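Local coordinates for protein tryptophan--tRNA ligase (Campylobacter jejuni subsp. jejuni, PDB 3TZL) that probably catalyses the ATP-dependent attachment of tryptophan to its cognate tRNA as a homodimeric class I aminoacyl-tRNA synthetase, at residues E90-L95 with L124-V129; S96-M101 with N165-I170; L137-I142 with Q310-K315; I159-N164 with F171-A176. All coordinates share one frame; numbering follows the deposited sequence.

How the interactions relate
From the N terminus, helix 87-96 supplies E90-L95, and S96-M101 is largely the loop that follows. Interaction 1 closes the short loop back to helix 122-137, while interaction 2 reaches farther, to the end of helix 150-167, so the two cross along the chain. Interaction 3 opens after interaction 1 has closed and spans the longest separation, from the loop L137-I142 to the C-terminal helix 291-320; it crosses interaction 2 but encloses all of interaction 4. Interaction 4 joins helix 150-167 to the run into strand 175-177 and also crosses interaction 2, which shares that helix. They tie helices 87-96, 122-137 and 150-167 to the C-terminal helix and strand 175-177; interactions 1 and 2 also touch the second subunit.

Interaction 1: E90-L95 with L124-V129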
loop_
_atom_site.group_PDB
_atom_site.type_symbol
_atom_site.label_atom_id
_atom_site.label_comp_id
_atom_site.label_asym_id
_atom_site.label_seq_id
_atom_site.Cartn_x
_atom_site.Cartn_y
_atom_site.Cartn_z
ATOM N N GLU B 90 0.259 -5.964 -0.121
ATOM C CA GLU B 90 -0.284 -6.387 1.148
ATOM C C GLU B 90 0.805 -6.328 2.208
ATOM O O GLU B 90 0.576 -5.821 3.300
ATOM C CB GLU B 90 -0.856 -7.794 1.019
ATOM C CG GLU B 90 -1.784 -8.173 2.160
ATOM C CD GLU B 90 -2.792 -9.220 1.752
ATOM O OE1 GLU B 90 -4.011 -8.999 1.987
ATOM O OE2 GLU B 90 -2.367 -10.262 1.206
ATOM N N LEU B 91 2.008 -6.813 1.878
ATOM C CA LEU B 91 3.120 -6.783 2.833
ATOM C C LEU B 91 3.506 -5.358 3.229
ATOM O O LEU B 91 3.792 -5.081 4.384
ATOM C CB LEU B 91 4.346 -7.544 2.312
ATOM C CG LEU B 91 5.504 -7.625 3.311
ATOM C CD1 LEU B 91 5.026 -8.291 4.601
ATOM C CD2 LEU B 91 6.764 -8.364 2.749
ATOM N N TYR B 92 3.521 -4.470 2.246
ATOM C CA TYR B 92 3.781 -3.051 2.453
ATOM C C TYR B 92 2.866 -2.442 3.527
ATOM O O TYR B 92 3.345 -1.770 4.443
ATOM C CB TYR B 92 3.650 -2.346 1.099
ATOM C CG TYR B 92 3.383 -0.860 1.092
ATOM C CD1 TYR B 92 4.289 0.043 1.634
ATOM C CD2 TYR B 92 2.255 -0.355 0.458
ATOM C CE1 TYR B 92 4.047 1.405 1.590
ATOM C CE2 TYR B 92 2.020 0.997 0.394
ATOM C CZ TYR B 92 2.916 1.878 0.969
ATOM O OH TYR B 92 2.663 3.242 0.919
ATOM N N TRP B 93 1.565 -2.707 3.446
ATOM C CA TRP B 93 0.633 -2.235 4.477
ATOM C C TRP B 93 0.929 -2.856 5.850
ATOM O O TRP B 93 0.895 -2.175 6.875
ATOM C CB TRP B 93 -0.804 -2.552 4.082
ATOM C CG TRP B 93 -1.802 -2.310 5.181
ATOM C CD1 TRP B 93 -2.509 -3.259 5.869
ATOM C CD2 TRP B 93 -2.209 -1.041 5.715
ATOM N NE1 TRP B 93 -3.322 -2.666 6.802
ATOM C CE2 TRP B 93 -3.172 -1.303 6.723
ATOM C CE3 TRP B 93 -1.855 0.292 5.441
ATOM C CZ2 TRP B 93 -3.786 -0.280 7.464
ATOM C CZ3 TRP B 93 -2.468 1.316 6.187
ATOM C CH2 TRP B 93 -3.424 1.019 7.183
ATOM N N ILE B 94 1.205 -4.155 5.878
ATOM C CA ILE B 94 1.576 -4.786 7.137
ATOM C C ILE B 94 2.843 -4.181 7.756
ATOM O O ILE B 94 2.856 -3.844 8.944
ATOM C CB ILE B 94 1.687 -6.304 6.974
ATOM C CG1 ILE B 94 0.290 -6.887 6.801
ATOM C CG2 ILE B 94 2.367 -6.947 8.166
ATOM C CD1 ILE B 94 0.283 -8.184 6.046
ATOM N N LEU B 95 3.889 -4.005 6.953
ATOM C CA LEU B 95 5.139 -3.412 7.440
ATOM C C LEU B 95 4.952 -1.988 7.958
ATOM O O LEU B 95 5.701 -1.538 8.822
ATOM C CB LEU B 95 6.211 -3.423 6.343
ATOM C CG LEU B 95 6.663 -4.802 5.834
ATOM C CD1 LEU B 95 7.870 -4.671 4.910
ATOM C CD2 LEU B 95 6.988 -5.763 7.007
ATOM N N LEU B 124 6.089 9.559 -2.066
ATOM C CA LEU B 124 7.524 9.784 -1.871
ATOM C C LEU B 124 7.957 9.442 -0.456
ATOM O O LEU B 124 8.992 8.830 -0.256
ATOM C CB LEU B 124 7.909 11.238 -2.158
ATOM C CG LEU B 124 9.397 11.552 -1.939
ATOM C CD1 LEU B 124 10.269 10.685 -2.833
ATOM C CD2 LEU B 124 9.705 13.019 -2.161
ATOM N N PHE B 125 7.161 9.867 0.516
ATOM C CA PHE B 125 7.418 9.618 1.928
ATOM C C PHE B 125 7.404 8.120 2.240
ATOM O O PHE B 125 8.215 7.624 3.032
ATOM C CB PHE B 125 6.329 10.325 2.746
ATOM C CG PHE B 125 6.511 10.237 4.232
ATOM C CD1 PHE B 125 7.455 11.008 4.871
ATOM C CD2 PHE B 125 5.702 9.407 4.995
ATOM C CE1 PHE B 125 7.614 10.943 6.256
ATOM C CE2 PHE B 125 5.854 9.335 6.367
ATOM C CZ PHE B 125 6.811 10.105 6.999
ATOM N N SER B 126 6.485 7.401 1.603
ATOM C CA SER B 126 6.211 6.009 1.943
ATOM C C SER B 126 7.039 4.987 1.174
ATOM O O SER B 126 7.096 3.824 1.559
ATOM C CB SER B 126 4.740 5.696 1.710
ATOM O OG SER B 126 3.913 6.606 2.409
ATOM N N TYR B 127 7.672 5.391 0.083
ATOM C CA TYR B 127 8.353 4.382 -0.727
ATOM C C TYR B 127 9.456 3.538 -0.074
ATOM O O TYR B 127 9.648 2.406 -0.491
ATOM C CB TYR B 127 8.757 4.914 -2.101
ATOM C CG TYR B 127 10.158 5.439 -2.227
ATOM C CD1 TYR B 127 11.234 4.587 -2.463
ATOM C CD2 TYR B 127 10.398 6.797 -2.172
ATOM C CE1 TYR B 127 12.523 5.092 -2.605
ATOM C CE2 TYR B 127 11.676 7.307 -2.308
ATOM C CZ TYR B 127 12.730 6.459 -2.523
ATOM O OH TYR B 127 13.983 7.011 -2.671
ATOM N N PRO B 128 10.179 4.076 0.936
ATOM C CA PRO B 128 11.096 3.182 1.659
ATOM C C PRO B 128 10.402 1.985 2.303
ATOM O O PRO B 128 11.054 0.955 2.470
ATOM C CB PRO B 128 11.664 4.082 2.763
ATOM C CG PRO B 128 11.600 5.459 2.179
ATOM C CD PRO B 128 10.344 5.478 1.368
ATOM N N VAL B 129 9.124 2.110 2.660
ATOM C CA VAL B 129 8.397 0.970 3.216
ATOM C C VAL B 129 8.079 -0.063 2.126
ATOM O O VAL B 129 8.176 -1.271 2.356
ATOM C CB VAL B 129 7.084 1.391 3.942
ATOM C CG1 VAL B 129 6.468 0.190 4.649
ATOM C CG2 VAL B 129 7.356 2.488 4.958
#
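Y92 and V129 meet with their side chains crossing at about a right angle. V129 presents CB in the plane of the phenol ring at its edge, 3.8 Å from Y92 CE1, and its CG1 methyl lies 3.7 Å from Y92 CD1. The same methyl also packs 3.7 Å from the carbonyl O of Y92, so this one methyl meets both the ring and the backbone of Y92. L95, one turn farther along, adds its CB at 4.0 Å from V129 CG1.

With CG anti to the backbone N (chi1 159°), the Y92 ring extends past V129 toward the preceding turn of helix 122-137. There Y92 OH stands 3.3 Å from S126 CB, a packing contact with no hydrogen bond between the two side chains. S126 OG is instead bonded to H122 O and to H122 NE2 of the second subunit, whose H122 side chain also packs on Y92.

The short axes run at 99° to each other and approach to 10.2 Å, a distance bridged by the long tyrosine. All four touching residues are buried. This is a near-perpendicular helix-helix crossing at the dimer interface of a class I synthetase, with the Y92 side chain about 8 Å from that of D134, a predicted tryptophan-binding residue.

Interaction 2: S96-M101 with N165-I170; sequences SQFTPM and NEWGEI
This is a T-shaped (edge-to-face) aromatic contact between the turn that follows helix 87-96 and the C-terminal end of helix 150-167, in the class I catalytic domain and away from the annotated sites. The evidence is in the ring geometry: the centroids of the F98 ring and the six-membered ring of W167 are 5.0 Å apart and their planes stand at 75°. F98 supplies the edge and W167 the face. The phenyl ring is carried out of a type I beta turn spanning S96 to T99, and its CG lies anti to the carbonyl carbon (chi1 -64°), which directs the ring toward the helix end.

A second group meets the same phenyl edge. E166 CB lies near the ring plane, 3.9 Å from F98 CE1, so the aliphatic root of the glutamate packs against the ring while its carboxylate leads away from the contact. The bend at chi2 (73°) turns that acidic end aside.

Beyond W167 the helix finishes, and G168 leaves helical geometry with a positive phi. The indole is gripped from outside as well: W167 NE1 donates to Q51 O of the second subunit, and Q51 of that subunit also packs on F98, so the aromatic pair belongs to the dimer interface. On its own chain W167 packs against K319 and I320 of helix 291-320.

At the centre of the contact, F98 CZ sits 3.8 Å above the indole plane, displaced toward the rim, where its nearest atom is W167 CZ2, also at 3.8 Å.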
loop_
_atom_site.group_PDB
_atom_site.type_symbol
_atom_site.label_atom_id
_atom_site.label_comp_id
_atom_site.label_asym_id
_atom_site.label_seq_id
_atom_site.Cartn_x
_atom_site.Cartn_y
_atom_site.Cartn_z
ATOM N N SER B 96 3.964 -1.274 7.436
ATOM C CA SER B 96 3.741 0.103 7.865
ATOM C C SER B 96 3.399 0.158 9.344
ATOM O O SER B 96 3.680 1.146 10.013
ATOM C CB SER B 96 2.641 0.761 7.049
ATOM O OG SER B 96 3.098 1.037 5.740
ATOM N N GLN B 97 2.795 -0.909 9.851
ATOM C CA GLN B 97 2.395 -0.963 11.247
ATOM C C GLN B 97 3.606 -1.101 12.145
ATOM O O GLN B 97 3.533 -0.826 13.338
ATOM C CB GLN B 97 1.412 -2.118 11.478
ATOM C CG GLN B 97 0.338 -2.254 10.377
ATOM C CD GLN B 97 -0.353 -0.938 10.040
ATOM O OE1 GLN B 97 -0.505 -0.054 10.891
ATOM N NE2 GLN B 97 -0.760 -0.796 8.788
ATOM N N PHE B 98 4.725 -1.521 11.558
ATOM C CA PHE B 98 5.963 -1.700 12.293
ATOM C C PHE B 98 6.990 -0.645 11.935
ATOM O O PHE B 98 8.160 -0.774 12.268
ATOM C CB PHE B 98 6.552 -3.078 12.005
ATOM C CG PHE B 98 5.697 -4.218 12.470
ATOM C CD1 PHE B 98 5.850 -4.746 13.757
ATOM C CD2 PHE B 98 4.774 -4.795 11.612
ATOM C CE1 PHE B 98 5.079 -5.815 14.181
ATOM C CE2 PHE B 98 4.001 -5.877 12.021
ATOM C CZ PHE B 98 4.153 -6.385 13.310
ATOM N N THR B 99 6.567 0.400 11.245
ATOM C CA THR B 99 7.500 1.441 10.837
ATOM C C THR B 99 7.253 2.727 11.636
ATOM O O THR B 99 6.231 3.372 11.443
ATOM C CB THR B 99 7.344 1.733 9.327
ATOM O OG1 THR B 99 7.534 0.521 8.586
ATOM C CG2 THR B 99 8.370 2.792 8.855
ATOM N N PRO B 100 8.171 3.096 12.542
ATOM C CA PRO B 100 7.973 4.382 13.229
ATOM C C PRO B 100 8.167 5.540 12.256
ATOM O O PRO B 100 9.049 5.470 11.399
ATOM C CB PRO B 100 9.095 4.418 14.293
ATOM C CG PRO B 100 9.714 3.016 14.296
ATOM C CD PRO B 100 9.442 2.444 12.920
HETATM N N MSE B 101 7.364 6.588 12.411
HETATM C CA MSE B 101 7.429 7.775 11.566
HETATM C C MSE B 101 8.830 8.375 11.419
HETATM O O MSE B 101 9.224 8.744 10.314
HETATM C CB MSE B 101 6.459 8.845 12.080
HETATM C CG MSE B 101 5.009 8.560 11.736
HETATM SE SE MSE B 101 4.629 8.543 9.800
HETATM C CE MSE B 101 4.563 10.472 9.549
ATOM N N ASN B 165 10.904 -9.132 16.368
ATOM C CA ASN B 165 10.784 -8.966 17.814
ATOM C C ASN B 165 9.371 -9.266 18.292
ATOM O O ASN B 165 9.168 -9.729 19.407
ATOM C CB ASN B 165 11.176 -7.553 18.239
ATOM C CG ASN B 165 12.605 -7.465 18.701
ATOM O OD1 ASN B 165 13.162 -8.433 19.226
ATOM N ND2 ASN B 165 13.216 -6.299 18.511
ATOM N N GLU B 166 8.394 -8.998 17.438
ATOM C CA GLU B 166 7.001 -9.172 17.816
ATOM C C GLU B 166 6.461 -10.570 17.489
ATOM O O GLU B 166 5.654 -11.109 18.248
ATOM C CB GLU B 166 6.132 -8.097 17.156
ATOM C CG GLU B 166 4.637 -8.229 17.457
ATOM C CD GLU B 166 4.276 -7.832 18.881
ATOM O OE1 GLU B 166 5.089 -7.155 19.537
ATOM O OE2 GLU B 166 3.180 -8.194 19.340
ATOM N N TRP B 167 6.930 -11.156 16.381
ATOM C CA TRP B 167 6.307 -12.348 15.804
ATOM C C TRP B 167 7.199 -13.606 15.725
ATOM O O TRP B 167 6.718 -14.694 15.408
ATOM C CB TRP B 167 5.783 -12.020 14.405
ATOM C CG TRP B 167 4.501 -11.254 14.358
ATOM C CD1 TRP B 167 3.629 -11.010 15.400
ATOM C CD2 TRP B 167 3.921 -10.647 13.201
ATOM N NE1 TRP B 167 2.549 -10.287 14.953
ATOM C CE2 TRP B 167 2.704 -10.045 13.610
ATOM C CE3 TRP B 167 4.311 -10.549 11.854
ATOM C CZ2 TRP B 167 1.883 -9.355 12.725
ATOM C CZ3 TRP B 167 3.488 -9.864 10.974
ATOM C CH2 TRP B 167 2.289 -9.278 11.415
ATOM N N GLY B 168 8.489 -13.467 16.017
ATOM C CA GLY B 168 9.415 -14.582 15.880
ATOM C C GLY B 168 10.294 -14.463 14.647
ATOM O O GLY B 168 10.517 -13.370 14.154
ATOM N N GLU B 169 10.786 -15.589 14.142
ATOM C CA GLU B 169 11.683 -15.585 12.992
ATOM C C GLU B 169 10.894 -15.461 11.702
ATOM O O GLU B 169 10.602 -16.453 11.035
ATOM C CB GLU B 169 12.519 -16.867 12.949
ATOM C CG GLU B 169 13.641 -16.946 13.981
ATOM C CD GLU B 169 14.230 -18.353 14.092
ATOM O OE1 GLU B 169 13.967 -19.189 13.196
ATOM O OE2 GLU B 169 14.948 -18.625 15.080
ATOM N N ILE B 170 10.551 -14.240 11.341
ATOM C CA ILE B 170 9.759 -14.042 10.145
ATOM C C ILE B 170 10.675 -13.680 8.977
ATOM O O ILE B 170 10.565 -14.245 7.888
ATOM C CB ILE B 170 8.710 -12.927 10.318
ATOM C CG1 ILE B 170 7.799 -13.198 11.514
ATOM C CG2 ILE B 170 7.884 -12.803 9.072
ATOM C CD1 ILE B 170 7.179 -14.589 11.518
#

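Interaction 3: L137-I142 with Q310-K315; sequences LFDTRI and QEKMQK
K312 reaches from helix 291-320 to the loop after helix 122-137. CB comes first: it lies 3.6 Å from the carbonyl O of L137 and 4.2 Å from L137 CD1, the lysine and leucine side chains running alongside each other with opposite headings. CG follows along the same carbonyl, 3.8 Å from L137 O. The chain then bends at chi2 (65°) and again at chi3 (72°), a double turn that brings CE within 3.1 Å of D139 OD2. At the tip, K312 NZ forms a salt bridge with D139 OD2 at 2.8 Å; the ammonium approaches the syn side of that oxygen, 18° out of the carboxylate plane. A weak bond to D139 OD1, at 3.3 Å, makes the grip lopsided.

The strongest polar partner of the ammonium is I170 O, outside the two segments, and D139 OD1 accepts from T172 OG1. The lysine thus joins the D139 loop to the chain that leads toward strand 175-177, and the bond from T172 probably helps fix the rotation of the carboxylate. The nearby positive end of K315 does not touch D139 but would probably favour its ionised state.

Beside the lysine root, the selenium of selenomethionine M313 packs 4.0 Å from L137 CD1, with these two side chains crossing at about a right angle. The contact is a salt bridge over an apolar base, by which the C-terminal helix is fastened to the loop between helix 122-137 and strand 142-144, with the L137 side chain about 10 Å from the bound tryptophan.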
loop_
_atom_site.group_PDB
_atom_site.type_symbol
_atom_site.label_atom_id
_atom_site.label_comp_id
_atom_site.label_asym_id
_atom_site.label_seq_id
_atom_site.Cartn_x
_atom_site.Cartn_y
_atom_site.Cartn_z
ATOM N N LEU B 137 10.040 -9.591 1.544
ATOM C CA LEU B 137 9.155 -10.613 0.969
ATOM C C LEU B 137 9.935 -11.839 0.478
ATOM O O LEU B 137 9.490 -12.968 0.658
ATOM C CB LEU B 137 8.311 -10.019 -0.172
ATOM C CG LEU B 137 7.248 -10.870 -0.895
ATOM C CD1 LEU B 137 6.191 -11.465 0.057
ATOM C CD2 LEU B 137 6.573 -10.043 -1.967
ATOM N N PHE B 138 11.128 -11.616 -0.072
ATOM C CA PHE B 138 11.922 -12.691 -0.685
ATOM C C PHE B 138 13.100 -13.225 0.122
ATOM O O PHE B 138 13.932 -13.943 -0.416
ATOM C CB PHE B 138 12.379 -12.246 -2.074
ATOM C CG PHE B 138 11.235 -11.862 -2.951
ATOM C CD1 PHE B 138 10.461 -12.834 -3.560
ATOM C CD2 PHE B 138 10.892 -10.545 -3.116
ATOM C CE1 PHE B 138 9.386 -12.492 -4.338
ATOM C CE2 PHE B 138 9.800 -10.194 -3.886
ATOM C CZ PHE B 138 9.042 -11.171 -4.494
ATOM N N ASP B 139 13.142 -12.904 1.414
ATOM C CA ASP B 139 14.246 -13.290 2.282
ATOM C C ASP B 139 15.624 -12.905 1.728
ATOM O O ASP B 139 16.580 -13.666 1.853
ATOM C CB ASP B 139 14.204 -14.785 2.625
ATOM C CG ASP B 139 13.154 -15.109 3.675
ATOM O OD1 ASP B 139 13.396 -14.842 4.875
ATOM O OD2 ASP B 139 12.081 -15.621 3.301
ATOM N N THR B 140 15.698 -11.715 1.139
ATOM C CA THR B 140 16.938 -11.165 0.615
ATOM C C THR B 140 18.035 -11.107 1.664
ATOM O O THR B 140 17.821 -10.604 2.762
ATOM C CB THR B 140 16.704 -9.737 0.134
ATOM O OG1 THR B 140 15.633 -9.729 -0.809
ATOM C CG2 THR B 140 17.975 -9.180 -0.514
ATOM N N ARG B 141 19.213 -11.629 1.336
ATOM C CA ARG B 141 20.383 -11.451 2.194
ATOM C C ARG B 141 21.186 -10.205 1.815
ATOM O O ARG B 141 21.725 -9.524 2.678
ATOM C CB ARG B 141 21.289 -12.681 2.138
ATOM C CG ARG B 141 20.700 -13.904 2.801
ATOM C CD ARG B 141 21.180 -13.998 4.226
ATOM N NE ARG B 141 22.590 -14.356 4.265
ATOM C CZ ARG B 141 23.243 -14.727 5.362
ATOM N NH1 ARG B 141 24.536 -15.043 5.289
ATOM N NH2 ARG B 141 22.606 -14.784 6.529
ATOM N N ILE B 142 21.254 -9.917 0.516
ATOM C CA ILE B 142 22.171 -8.918 -0.022
ATOM C C ILE B 142 21.423 -8.046 -1.009
ATOM O O ILE B 142 20.784 -8.549 -1.939
ATOM C CB ILE B 142 23.331 -9.586 -0.793
ATOM C CG1 ILE B 142 24.100 -10.571 0.086
ATOM C CG2 ILE B 142 24.273 -8.553 -1.363
ATOM C CD1 ILE B 142 24.975 -9.935 1.139
ATOM N N GLN B 310 4.189 -16.198 -1.927
ATOM C CA GLN B 310 3.010 -16.847 -1.348
ATOM C C GLN B 310 3.383 -17.605 -0.098
ATOM O O GLN B 310 2.628 -17.616 0.863
ATOM C CB GLN B 310 2.340 -17.806 -2.335
ATOM C CG GLN B 310 1.510 -17.116 -3.399
ATOM C CD GLN B 310 1.007 -18.089 -4.458
ATOM O OE1 GLN B 310 1.435 -19.247 -4.511
ATOM N NE2 GLN B 310 0.095 -17.622 -5.307
ATOM N N GLU B 311 4.535 -18.261 -0.125
ATOM C CA GLU B 311 5.001 -18.981 1.049
ATOM C C GLU B 311 5.246 -18.014 2.225
ATOM O O GLU B 311 4.894 -18.309 3.364
ATOM C CB GLU B 311 6.255 -19.782 0.710
ATOM C CG GLU B 311 5.981 -20.954 -0.230
ATOM C CD GLU B 311 7.245 -21.645 -0.731
ATOM O OE1 GLU B 311 8.268 -20.961 -0.988
ATOM O OE2 GLU B 311 7.211 -22.881 -0.881
ATOM N N LYS B 312 5.824 -16.847 1.946
ATOM C CA LYS B 312 6.078 -15.877 3.007
ATOM C C LYS B 312 4.752 -15.359 3.539
ATOM O O LYS B 312 4.544 -15.298 4.751
ATOM C CB LYS B 312 6.955 -14.715 2.523
ATOM C CG LYS B 312 7.166 -13.612 3.571
ATOM C CD LYS B 312 7.955 -14.168 4.761
ATOM C CE LYS B 312 9.419 -14.399 4.379
ATOM N NZ LYS B 312 10.200 -15.207 5.376
HETATM N N MSE B 313 3.845 -15.009 2.633
HETATM C CA MSE B 313 2.535 -14.501 3.052
HETATM C C MSE B 313 1.710 -15.489 3.881
HETATM O O MSE B 313 0.961 -15.068 4.745
HETATM C CB MSE B 313 1.714 -13.968 1.875
HETATM C CG MSE B 313 2.336 -12.701 1.202
HETATM SE SE MSE B 313 2.958 -11.277 2.440
HETATM C CE MSE B 313 1.251 -10.560 3.056
ATOM N N GLN B 314 1.848 -16.783 3.629
ATOM C CA GLN B 314 1.152 -17.799 4.427
ATOM C C GLN B 314 1.588 -17.701 5.892
ATOM O O GLN B 314 0.773 -17.836 6.809
ATOM C CB GLN B 314 1.429 -19.210 3.885
ATOM C CG GLN B 314 0.611 -19.573 2.649
ATOM C CD GLN B 314 1.138 -20.800 1.881
ATOM O OE1 GLN B 314 1.898 -21.625 2.407
ATOM N NE2 GLN B 314 0.738 -20.905 0.615
ATOM N N LYS B 315 2.881 -17.461 6.099
ATOM C CA LYS B 315 3.416 -17.264 7.439
ATOM C C LYS B 315 2.929 -15.952 8.039
ATOM O O LYS B 315 2.525 -15.902 9.205
ATOM C CB LYS B 315 4.945 -17.286 7.411
ATOM C CG LYS B 315 5.517 -18.644 7.053
ATOM C CD LYS B 315 7.038 -18.578 7.021
ATOM C CE LYS B 315 7.662 -19.928 6.689
ATOM N NZ LYS B 315 9.152 -19.820 6.644
#

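Interaction 4: I159-N164 with F171-A176; sequences IALKVN and FTLPEA
The N164 amide and the F171 ring are the flat groups here. N164 lays its amide alongside the F171 backbone and uses both ends. F171 N donates to N164 OD1 at 2.9 Å, in the carbonyl plane and on a lone pair, with an N-H...O angle of 160°. N164 ND2 returns a bond to F171 O at 3.0 Å, where the acceptor lies only 9° out of the amide plane. This reciprocal pair fixes the rotation of the amide, and OD1 takes a further bond from I170 N.

The F171 ring is approached obliquely by V163, whose CG1 lies 3.8 Å from F171 CE2. A160 CB packs 3.9 Å from F171 CB and touches the L173 CD2 methyl as well. L161 crosses L173 at about a right angle, its CG 3.8 Å from L173 CD2, on the more exposed side.

The contact lies within the beta-alpha-beta unit formed by strand 142-144, helix 150-167 and strand 175-177, where the chain leaving the helix doubles back along it. Helix 122-137 packs L136 against A160 and F171, helix 87-96 adds L91 and L95 to F171, and E175 enters parallel strand pairing through backbone bonds to R141 and V143.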
loop_
_atom_site.group_PDB
_atom_site.type_symbol
_atom_site.label_atom_id
_atom_site.label_comp_id
_atom_site.label_asym_id
_atom_site.label_seq_id
_atom_site.Cartn_x
_atom_site.Cartn_y
_atom_site.Cartn_z
ATOM N N ILE B 159 12.836 -2.361 10.172
ATOM C CA ILE B 159 11.488 -2.897 10.124
ATOM C C ILE B 159 11.499 -4.394 10.436
ATOM O O ILE B 159 10.728 -4.868 11.277
ATOM C CB ILE B 159 10.847 -2.662 8.743
ATOM C CG1 ILE B 159 10.659 -1.164 8.493
ATOM C CG2 ILE B 159 9.522 -3.381 8.657
ATOM C CD1 ILE B 159 10.182 -0.808 7.049
ATOM N N ALA B 160 12.389 -5.128 9.767
ATOM C CA ALA B 160 12.468 -6.576 9.928
ATOM C C ALA B 160 12.726 -6.944 11.387
ATOM O O ALA B 160 12.097 -7.858 11.935
ATOM C CB ALA B 160 13.566 -7.145 9.042
ATOM N N LEU B 161 13.665 -6.232 12.003
ATOM C CA LEU B 161 13.989 -6.451 13.404
ATOM C C LEU B 161 12.780 -6.217 14.307
ATOM O O LEU B 161 12.522 -7.001 15.218
ATOM C CB LEU B 161 15.162 -5.573 13.823
ATOM C CG LEU B 161 16.541 -6.160 13.517
ATOM C CD1 LEU B 161 17.619 -5.075 13.543
ATOM C CD2 LEU B 161 16.858 -7.272 14.526
ATOM N N LYS B 162 12.039 -5.145 14.048
ATOM C CA LYS B 162 10.822 -4.876 14.802
ATOM C C LYS B 162 9.808 -6.002 14.626
ATOM O O LYS B 162 9.225 -6.476 15.603
ATOM C CB LYS B 162 10.214 -3.533 14.398
ATOM C CG LYS B 162 9.286 -2.945 15.464
ATOM C CD LYS B 162 9.060 -1.443 15.248
ATOM C CE LYS B 162 7.947 -0.872 16.133
ATOM N NZ LYS B 162 8.238 -1.032 17.571
ATOM N N VAL B 163 9.619 -6.450 13.385
ATOM C CA VAL B 163 8.650 -7.502 13.106
ATOM C C VAL B 163 9.044 -8.802 13.807
ATOM O O VAL B 163 8.214 -9.441 14.462
ATOM C CB VAL B 163 8.467 -7.732 11.590
ATOM C CG1 VAL B 163 7.663 -8.986 11.341
ATOM C CG2 VAL B 163 7.787 -6.518 10.921
ATOM N N ASN B 164 10.321 -9.166 13.684
ATOM C CA ASN B 164 10.847 -10.377 14.288
ATOM C C ASN B 164 10.752 -10.326 15.806
ATOM O O ASN B 164 10.568 -11.349 16.458
ATOM C CB ASN B 164 12.325 -10.604 13.900
ATOM C CG ASN B 164 12.509 -11.026 12.441
ATOM O OD1 ASN B 164 11.549 -11.301 11.726
ATOM N ND2 ASN B 164 13.760 -11.082 12.003
ATOM N N PHE B 171 11.573 -12.729 9.211
ATOM C CA PHE B 171 12.373 -12.151 8.129
ATOM C C PHE B 171 13.860 -12.346 8.282
ATOM O O PHE B 171 14.402 -12.300 9.385
ATOM C CB PHE B 171 12.110 -10.651 8.007
ATOM C CG PHE B 171 10.757 -10.330 7.498
ATOM C CD1 PHE B 171 10.293 -10.916 6.338
ATOM C CD2 PHE B 171 9.938 -9.433 8.178
ATOM C CE1 PHE B 171 9.031 -10.626 5.869
ATOM C CE2 PHE B 171 8.678 -9.137 7.714
ATOM C CZ PHE B 171 8.217 -9.734 6.565
ATOM N N THR B 172 14.525 -12.529 7.152
ATOM C CA THR B 172 15.970 -12.520 7.135
ATOM C C THR B 172 16.414 -11.058 7.203
ATOM O O THR B 172 15.768 -10.194 6.626
ATOM C CB THR B 172 16.475 -13.160 5.845
ATOM O OG1 THR B 172 16.101 -14.542 5.840
ATOM C CG2 THR B 172 17.997 -13.033 5.727
ATOM N N LEU B 173 17.495 -10.771 7.919
ATOM C CA LEU B 173 18.018 -9.410 7.959
ATOM C C LEU B 173 18.872 -9.139 6.729
ATOM O O LEU B 173 19.888 -9.783 6.526
ATOM C CB LEU B 173 18.848 -9.192 9.226
ATOM C CG LEU B 173 18.094 -9.390 10.540
ATOM C CD1 LEU B 173 19.017 -9.078 11.739
ATOM C CD2 LEU B 173 16.804 -8.565 10.584
ATOM N N PRO B 174 18.458 -8.184 5.896
ATOM C CA PRO B 174 19.202 -7.881 4.671
ATOM C C PRO B 174 20.389 -6.955 4.905
ATOM O O PRO B 174 20.446 -6.259 5.916
ATOM C CB PRO B 174 18.161 -7.155 3.831
ATOM C CG PRO B 174 17.316 -6.438 4.874
ATOM C CD PRO B 174 17.202 -7.413 5.991
ATOM N N GLU B 175 21.324 -6.948 3.959
ATOM C CA GLU B 175 22.521 -6.119 4.036
ATOM C C GLU B 175 22.756 -5.438 2.708
ATOM O O GLU B 175 22.616 -6.060 1.646
ATOM C CB GLU B 175 23.749 -6.974 4.324
ATOM C CG GLU B 175 23.977 -7.320 5.779
ATOM C CD GLU B 175 25.436 -7.594 6.054
ATOM O OE1 GLU B 175 26.290 -6.939 5.412
ATOM O OE2 GLU B 175 25.729 -8.469 6.897
ATOM N N ALA B 176 23.133 -4.168 2.751
ATOM C CA ALA B 176 23.461 -3.481 1.519
ATOM C C ALA B 176 24.825 -3.957 1.062
ATOM O O ALA B 176 25.680 -4.289 1.880
ATOM C CB ALA B 176 23.473 -1.991 1.726
#